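Local coordinates for MutT/nudix family protein (Streptococcus pneumoniae, PDB 4HFQ) that hydrolyses UDP-linked precursors of peptidoglycan biosynthesis as a UDP-X diphosphatase of the Nudix family, at the interface of chains A and B. Numbering follows the deposited sequence. Chains: chain A/B, MutT/nudix family protein.

Pairing of two identical subunits by repeated small patches is illustrated here by three contacts. The C-alpha centre of contact 1 lies about 18 Å from that of contact 2 and about 18 Å from that of contact 3, whereas contacts 2 and 3 are about 10 Å apart and share B:Leu59. Helix 3-23 of chain A serves contacts 1 and 3; helix 52-59 of chain B serves contacts 2 and 3. Two-fold symmetry repeats each patch with the chains exchanged. The N-terminal helices and Nudix segments of both copies are thus interlinked, which would suit a functional dimer, although the structure alone does not prove one.

Contact 1: the interface of chains A and B. Residues chain A 12-13, 16; chain B 35-36, 39, 101, 104.
A:Arg12 reaches from helix 3-23 to two acids of the other subunit, B:Asp35 and B:Glu101, and shows how a long side chain can change character along its length. From CB, A:Arg12 CG is set anti to the backbone N (chi1 -179°) and rests on the B:Leu39 methyl CD1 at 3.7 Å. A bend at chi2, 65°, then turns CD and the guanidinium toward the acids. NE binds a water that also touches B:Asp35 OD1 and the phenol OH of B:Tyr104. The flat group is sandwiched: B:Tyr104 CE1 stands 3.9 Å from A:Arg12 CZ on one face, with the ring turned nearly perpendicular, while A:Ile16 CG1 covers the opposite face. NH1 uses a second water to reach B:Glu101 OE1. A:Arg12 NH2 forms a salt bridge with B:Asp35 OD2 at 2.9 Å, met nearly along its C-O axis. A second salt bridge joins A:Arg12 NH2 to B:Glu101 OE1 at 3.2 Å, approached from above the carboxylate plane. Beside this polar cluster, A:Ile16 CD1 packs on B:Leu39 CD1 at 3.6 Å, and A:Met13 CG lies against B:Leu36 CD2. B:Glu101 and B:Tyr104 lie in the Nudix box, so the contact ties one subunit's N-terminal helix to the partner's catalytic motif.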
# COMPACT_ATOMS: atom_id res chain seq x y z
N ARG A 12 1.44 3.42 -11.71
CA ARG A 12 0.33 4.31 -11.40
C ARG A 12 -0.76 4.27 -12.47
O ARG A 12 -1.97 4.22 -12.16
CB ARG A 12 0.85 5.74 -11.18
CG ARG A 12 -0.23 6.73 -10.84
CD ARG A 12 -0.89 6.45 -9.50
NE ARG A 12 -2.00 7.37 -9.29
CZ ARG A 12 -3.12 7.08 -8.65
NH1 ARG A 12 -3.32 5.88 -8.07
NH2 ARG A 12 -4.08 8.00 -8.59
N MET A 13 -0.36 4.29 -13.74
CA MET A 13 -1.36 4.25 -14.81
C MET A 13 -2.12 2.94 -14.86
O MET A 13 -3.34 2.94 -15.12
CB MET A 13 -0.69 4.53 -16.15
CG MET A 13 -0.23 5.96 -16.24
SD MET A 13 0.21 6.54 -17.89
CE MET A 13 1.68 5.57 -18.13
N ILE A 16 -4.78 3.39 -12.06
CA ILE A 16 -5.87 4.27 -12.41
C ILE A 16 -6.82 3.61 -13.41
O ILE A 16 -8.05 3.66 -13.24
CB ILE A 16 -5.36 5.62 -12.98
CG1 ILE A 16 -4.51 6.39 -11.95
CG2 ILE A 16 -6.57 6.44 -13.42
CD1 ILE A 16 -3.69 7.53 -12.54
N ASP B 35 -6.07 12.92 -14.06
CA ASP B 35 -4.88 12.35 -13.45
C ASP B 35 -4.01 11.72 -14.53
O ASP B 35 -2.82 12.04 -14.67
CB ASP B 35 -5.34 11.33 -12.39
CG ASP B 35 -4.23 10.85 -11.43
OD1 ASP B 35 -3.04 11.21 -11.56
OD2 ASP B 35 -4.61 10.06 -10.53
N LEU B 36 -4.62 10.86 -15.35
CA LEU B 36 -3.91 10.24 -16.48
C LEU B 36 -3.31 11.28 -17.42
O LEU B 36 -2.16 11.14 -17.83
CB LEU B 36 -4.83 9.32 -17.27
CG LEU B 36 -5.19 8.00 -16.58
CD1 LEU B 36 -6.43 7.40 -17.24
CD2 LEU B 36 -4.03 7.02 -16.62
N LEU B 39 -0.20 12.90 -15.87
CA LEU B 39 0.93 11.95 -15.89
C LEU B 39 1.51 11.82 -17.31
O LEU B 39 2.73 11.89 -17.50
CB LEU B 39 0.51 10.57 -15.37
CG LEU B 39 0.06 10.53 -13.90
CD1 LEU B 39 -0.65 9.21 -13.62
CD2 LEU B 39 1.23 10.72 -12.95
N GLU B 101 -4.23 4.28 -2.30
CA GLU B 101 -3.96 4.30 -3.74
C GLU B 101 -2.53 3.95 -4.03
O GLU B 101 -1.60 4.32 -3.29
CB GLU B 101 -4.26 5.67 -4.32
CG GLU B 101 -5.74 6.03 -4.28
CD GLU B 101 -5.95 7.36 -4.91
OE1 GLU B 101 -6.10 7.40 -6.15
OE2 GLU B 101 -5.96 8.37 -4.17
N TYR B 104 1.36 6.24 -3.71
CA TYR B 104 1.44 7.08 -2.52
C TYR B 104 1.81 6.16 -1.37
O TYR B 104 1.36 5.01 -1.33
CB TYR B 104 0.08 7.77 -2.26
CG TYR B 104 -0.36 8.62 -3.42
CD1 TYR B 104 -1.10 8.07 -4.46
CD2 TYR B 104 0.00 9.96 -3.51
CE1 TYR B 104 -1.47 8.83 -5.56
CE2 TYR B 104 -0.37 10.73 -4.60
CZ TYR B 104 -1.11 10.15 -5.62
OH TYR B 104 -1.48 10.89 -6.73
O HOH W 1 -1.41 10.10 -9.73
O HOH W 2 -6.24 5.21 -7.72

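Contact 2: the interface of chains A and B. Residues chain A 139-140, 180; chain B 58-61.
The side-chain amine nitrogen NZ of A:Lys180 is gripped by two carbonyls of chain B, hydrogen bonding to B:Lys60 O at 2.8 Å and to B:Val58 O at 2.9 Å. In this Nudix hydrolase the lysine caps the carboxyl end of the partner's helix 52-59, where a positive charge would probably suit the helix dipole. The B:Lys60 oxygen is met almost head-on, with a C=O...N angle of 162°. The lysine chain bends at chi2 (-74°), and the straight run beyond it carries NZ to the two carbonyls. On the way the lysine and B:Pro61 slide past each other in opposite directions, with A:Lys180 CG 4.0 Å from the B:Pro61 ring carbon CD.

A:Ser140 handles the neighbouring turn with both backbone and side chain. Its amide N donates to B:Leu59 O at 2.9 Å. Its hydroxyl OG, placed between the backbone N and the carbonyl carbon (chi1 58°), donates to B:Pro61 O at 2.9 Å, with a weak second approach to B:Leu59 O. The serine CB also packs against the B:Leu59 methyl CD2.

B:Pro61 follows a cis peptide bond, and its ring carbon CD faces the amide carbon CD of A:Gln139 at 4.0 Å. That amide is fixed in rotation from both ends: NE2 donates in plane to a lone pair of A:Lys180 O at 3.1 Å, while OE1 binds a water shared with B:Pro61 O.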
# COMPACT_ATOMS: atom_id res chain seq x y z
N GLN A 139 9.70 -1.90 -7.34
CA GLN A 139 9.39 -3.11 -8.10
C GLN A 139 8.00 -2.95 -8.73
O GLN A 139 7.30 -1.96 -8.46
CB GLN A 139 9.51 -4.36 -7.23
CG GLN A 139 8.72 -4.25 -5.92
CD GLN A 139 9.07 -5.36 -4.96
OE1 GLN A 139 8.55 -6.46 -5.06
NE2 GLN A 139 9.97 -5.06 -4.02
N SER A 140 7.60 -3.91 -9.56
CA SER A 140 6.38 -3.74 -10.37
C SER A 140 5.16 -3.45 -9.49
O SER A 140 4.34 -2.59 -9.85
CB SER A 140 6.15 -4.94 -11.28
OG SER A 140 6.06 -6.14 -10.55
N LYS A 180 14.83 -6.92 -2.84
CA LYS A 180 13.41 -6.69 -3.11
C LYS A 180 12.56 -7.03 -1.89
O LYS A 180 11.41 -6.58 -1.80
CB LYS A 180 12.94 -7.50 -4.32
CG LYS A 180 13.67 -7.17 -5.63
CD LYS A 180 13.24 -5.84 -6.22
CE LYS A 180 14.05 -5.58 -7.48
NZ LYS A 180 13.38 -4.63 -8.41
N VAL B 58 14.22 -3.57 -12.62
CA VAL B 58 13.43 -2.81 -11.64
C VAL B 58 12.04 -3.42 -11.46
O VAL B 58 11.55 -3.53 -10.33
CB VAL B 58 13.38 -1.31 -11.99
CG1 VAL B 58 12.50 -0.56 -11.00
CG2 VAL B 58 14.79 -0.76 -11.95
N LEU B 59 11.43 -3.90 -12.53
CA LEU B 59 10.08 -4.45 -12.44
C LEU B 59 10.02 -5.72 -11.62
O LEU B 59 9.02 -5.99 -10.95
CB LEU B 59 9.51 -4.70 -13.84
CG LEU B 59 9.05 -3.44 -14.56
CD1 LEU B 59 8.80 -3.77 -16.01
CD2 LEU B 59 7.81 -2.81 -13.96
N LYS B 60 11.06 -6.54 -11.68
CA LYS B 60 11.03 -7.81 -10.95
C LYS B 60 10.97 -7.62 -9.42
O LYS B 60 11.55 -6.67 -8.91
CB LYS B 60 12.24 -8.68 -11.33
CG LYS B 60 12.19 -9.21 -12.75
CD LYS B 60 13.46 -9.95 -13.14
CE LYS B 60 13.36 -10.29 -14.62
NZ LYS B 60 14.58 -10.98 -15.10
N PRO B 61 10.29 -8.53 -8.70
CA PRO B 61 9.57 -9.69 -9.21
C PRO B 61 8.26 -9.31 -9.89
O PRO B 61 7.57 -8.35 -9.49
CB PRO B 61 9.31 -10.53 -7.95
CG PRO B 61 9.15 -9.49 -6.88
CD PRO B 61 10.20 -8.46 -7.22
O HOH W 3 6.79 -6.69 -7.31

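Contact 3: the interface of chains A and B. Residues chain A 6, 44, 47-48; chain B 52, 55-56, 59.
The phenyl ring of A:Phe6 turns its CD2 and CE2 carbons to the methyl CG1 of B:Val55, which lies 3.9 Å from CE2 beside this flank of the ring and displaced to one side of its plane. The second methyl, CG2, stands farther off the plane on the same side, 4.2 Å from CD2. Both residues belong to the N-terminal helical region of this Nudix-family UDP-X diphosphatase, and their side chains meet at about a right angle.

B:Val55 wedges between that ring and the end of helix 27-47. With CG1 anti to the backbone N (chi1 172°), one methyl points to A:Phe6 and to A:Ser48 CB, 3.8 Å away, while CB and CG2 lie by the carbonyl oxygen of A:Ala47, the last residue of the helix. A:Ser48 is held in place from within its own chain: its hydroxyl OG donates to A:Leu44 O at 2.9 Å, tilted 33° from the carbonyl plane, which leaves CA and CB turned to chain B. There A:Ser48 CA packs on B:Ser52 CB at 3.8 Å.

Farther along, A:Leu44 and B:Leu59 run past each other in opposite directions, and their CD1 methyls press together at 3.5 Å, a tight fit for two carbons.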
# COMPACT_ATOMS: atom_id res chain seq x y z
N PHE A 6 9.96 5.76 -15.01
CA PHE A 6 9.14 4.99 -15.93
C PHE A 6 8.33 3.93 -15.18
O PHE A 6 7.12 3.80 -15.39
CB PHE A 6 9.98 4.31 -17.05
CG PHE A 6 9.15 3.41 -17.92
CD1 PHE A 6 8.30 3.97 -18.88
CD2 PHE A 6 9.15 2.04 -17.74
CE1 PHE A 6 7.52 3.15 -19.67
CE2 PHE A 6 8.35 1.22 -18.52
CZ PHE A 6 7.54 1.78 -19.50
N LEU A 44 4.76 -1.71 -22.25
CA LEU A 44 5.58 -2.52 -21.36
C LEU A 44 6.37 -3.58 -22.12
O LEU A 44 7.56 -3.79 -21.84
CB LEU A 44 4.72 -3.15 -20.27
CG LEU A 44 5.50 -4.19 -19.46
CD1 LEU A 44 6.67 -3.53 -18.74
CD2 LEU A 44 4.59 -4.94 -18.49
N ALA A 47 9.20 -1.72 -23.79
CA ALA A 47 10.11 -0.98 -22.92
C ALA A 47 10.98 -1.88 -22.05
O ALA A 47 11.93 -1.39 -21.43
CB ALA A 47 9.33 -0.01 -22.03
N SER A 48 10.67 -3.17 -22.00
CA SER A 48 11.34 -4.07 -21.08
C SER A 48 11.81 -5.34 -21.78
O SER A 48 11.23 -5.75 -22.80
CB SER A 48 10.39 -4.42 -19.93
OG SER A 48 9.41 -5.37 -20.33
N SER B 52 15.94 -1.11 -21.61
CA SER B 52 14.96 -2.18 -21.42
C SER B 52 15.43 -3.31 -20.49
O SER B 52 14.61 -3.99 -19.86
CB SER B 52 14.46 -2.71 -22.76
OG SER B 52 15.54 -3.26 -23.49
N VAL B 55 14.86 -1.61 -17.04
CA VAL B 55 13.42 -1.62 -16.77
C VAL B 55 12.98 -3.00 -16.26
O VAL B 55 12.28 -3.10 -15.24
CB VAL B 55 12.60 -1.20 -18.02
CG1 VAL B 55 11.11 -1.41 -17.78
CG2 VAL B 55 12.86 0.26 -18.34
N ALA B 56 13.39 -4.07 -16.93
CA ALA B 56 13.04 -5.42 -16.51
C ALA B 56 13.54 -5.71 -15.09
O ALA B 56 12.79 -6.24 -14.27
CB ALA B 56 13.59 -6.44 -17.51
N LEU B 59 11.43 -3.90 -12.53
CA LEU B 59 10.08 -4.45 -12.44
C LEU B 59 10.02 -5.72 -11.62
O LEU B 59 9.02 -5.99 -10.95
CB LEU B 59 9.51 -4.70 -13.84
CG LEU B 59 9.05 -3.44 -14.56
CD1 LEU B 59 8.80 -3.77 -16.01
CD2 LEU B 59 7.81 -2.81 -13.96